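Uncharacterized protein (Neisseria gonorrhoeae, PDB 5V77) is of unknown function but belongs to the NGO_1070-like family and forms an antiparallel beta fold whose sheet runs on into a second subunit. Local coordinates at residues 57-60 against 61-65. Sequence-based numbering, arbitrary orientation. Where two conformers were deposited one is given.
Sequences LDTN and NFVDY
Asn61 and Asn60 are the two central residues of a beta turn over residues 59-62, directly after strand 43-58. Both have positive phi and lie in the left-handed region, as in a type III' turn, a close variant of type I'. An Asx turn leads in: Asp58 OD1 accepts from Asn60 N at 2.9 Å, met from above the carboxylate plane.

Asn61 joins the turn through its backbone. Its N donates to a water at 2.8 Å. The same water is modelled 2.4 Å from Thr59 OG1, too short to be trusted in detail.

Phe62 N closes the turn with a hydrogen bond of 2.9 Å to Thr59 O. The N-H comes from above the carbonyl plane, bent to 147°. CG is anti to the backbone N (chi1 -178°), which carries the ring away from the turn; CB stays close to Thr59 O. Phe62 also touches Ile97.

Val63 packs beside Thr59, with CG2 at 4.4 Å from Thr59 CB. Its CB lies over one face of the Tyr65 ring, toward the rim.

Tyr65 crosses the side chain of Thr59 at about a right angle. Its OH hydrogen-bonds to Ile52 O of the second subunit. Thr59 OG1 hydrogen-bonds chiefly to Leu53 O of that subunit, with Ile52 O also within bonding range. The turn thus sits at the dimer interface, where Tyr65 OH meets the methyl CG2 of Thr59 at 3.7 Å.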
loop_
_atom_site.group_PDB
_atom_site.type_symbol
_atom_site.label_atom_id
_atom_site.label_comp_id
_atom_site.label_asym_id
_atom_site.label_seq_id
_atom_site.Cartn_x
_atom_site.Cartn_y
_atom_site.Cartn_z
ATOM N N LEU A 57 -1.697 -0.508 -6.130
ATOM C CA LEU A 57 -0.388 -0.600 -6.751
ATOM C C LEU A 57 -0.441 -1.764 -7.723
ATOM O O LEU A 57 -0.753 -2.886 -7.327
ATOM C CB LEU A 57 0.715 -0.822 -5.709
ATOM C CG LEU A 57 2.054 -1.333 -6.265
ATOM C CD1 LEU A 57 2.735 -0.269 -7.065
ATOM C CD2 LEU A 57 2.958 -1.810 -5.145
ATOM N N ASP A 58 -0.146 -1.505 -8.991
ATOM C CA ASP A 58 -0.115 -2.564 -9.990
ATOM C C ASP A 58 1.210 -2.449 -10.720
ATOM O O ASP A 58 1.484 -1.413 -11.337
ATOM C CB ASP A 58 -1.300 -2.446 -10.949
ATOM C CG ASP A 58 -1.328 -3.546 -11.994
ATOM O OD1 ASP A 58 -0.430 -4.420 -12.011
ATOM O OD2 ASP A 58 -2.263 -3.526 -12.816
ATOM N N THR A 59 2.038 -3.501 -10.645
ATOM C CA THR A 59 3.348 -3.401 -11.282
ATOM C C THR A 59 3.270 -3.583 -12.791
ATOM O O THR A 59 4.233 -3.249 -13.486
ATOM C CB THR A 59 4.336 -4.397 -10.668
ATOM O OG1 THR A 59 3.799 -5.719 -10.724
ATOM C CG2 THR A 59 4.602 -4.021 -9.220
ATOM N N ASN A 60 2.153 -4.099 -13.303
ATOM C CA ASN A 60 1.877 -4.101 -14.741
ATOM C C ASN A 60 2.987 -4.777 -15.543
ATOM O O ASN A 60 3.358 -4.315 -16.622
ATOM C CB ASN A 60 1.647 -2.678 -15.250
ATOM C CG ASN A 60 0.226 -2.446 -15.698
ATOM O OD1 ASN A 60 -0.660 -2.189 -14.880
ATOM N ND2 ASN A 60 -0.004 -2.529 -17.003
ATOM N N ASN A 61 3.522 -5.876 -15.009
ATOM C CA ASN A 61 4.578 -6.638 -15.685
ATOM C C ASN A 61 5.717 -5.725 -16.131
ATOM O O ASN A 61 6.360 -5.962 -17.155
ATOM C CB ASN A 61 4.020 -7.427 -16.878
ATOM C CG ASN A 61 4.892 -8.619 -17.256
ATOM O OD1 ASN A 61 5.670 -9.116 -16.441
ATOM N ND2 ASN A 61 4.766 -9.079 -18.500
ATOM N N PHE A 62 5.961 -4.662 -15.364
ATOM C CA PHE A 62 7.006 -3.699 -15.678
ATOM C C PHE A 62 8.326 -4.036 -15.002
ATOM O O PHE A 62 9.387 -3.913 -15.627
ATOM C CB PHE A 62 6.568 -2.289 -15.277
ATOM C CG PHE A 62 7.579 -1.231 -15.602
ATOM C CD1 PHE A 62 8.583 -0.914 -14.702
ATOM C CD2 PHE A 62 7.526 -0.549 -16.810
ATOM C CE1 PHE A 62 9.521 0.053 -15.001
ATOM C CE2 PHE A 62 8.460 0.429 -17.112
ATOM C CZ PHE A 62 9.459 0.732 -16.208
ATOM N N VAL A 63 8.287 -4.430 -13.733
ATOM C CA VAL A 63 9.495 -4.823 -13.019
ATOM C C VAL A 63 9.905 -6.211 -13.484
ATOM O O VAL A 63 9.088 -7.140 -13.499
ATOM C CB VAL A 63 9.271 -4.797 -11.498
ATOM C CG1 VAL A 63 10.590 -4.993 -10.764
ATOM C CG2 VAL A 63 8.620 -3.495 -11.075
ATOM N N ASP A 64 11.166 -6.351 -13.885
ATOM C CA ASP A 64 11.729 -7.653 -14.223
ATOM C C ASP A 64 12.279 -8.249 -12.937
ATOM O O ASP A 64 13.344 -7.851 -12.461
ATOM C CB ASP A 64 12.813 -7.528 -15.288
ATOM C CG ASP A 64 13.383 -8.871 -15.693
ATOM O OD1 ASP A 64 12.801 -9.909 -15.311
ATOM O OD2 ASP A 64 14.418 -8.892 -16.393
ATOM N N TYR A 65 11.547 -9.202 -12.365
ATOM C CA TYR A 65 11.985 -9.817 -11.121
ATOM C C TYR A 65 13.113 -10.817 -11.332
ATOM O O TYR A 65 13.857 -11.097 -10.386
ATOM C CB TYR A 65 10.792 -10.467 -10.421
ATOM C CG TYR A 65 9.827 -9.436 -9.888
ATOM C CD1 TYR A 65 10.243 -8.510 -8.939
ATOM C CD2 TYR A 65 8.513 -9.367 -10.339
ATOM C CE1 TYR A 65 9.384 -7.552 -8.438
ATOM C CE2 TYR A 65 7.634 -8.401 -9.835
ATOM C CZ TYR A 65 8.084 -7.499 -8.887
ATOM O OH TYR A 65 7.249 -6.532 -8.372
HETATM O O HOH W 1 3.147 -7.140 -12.557
#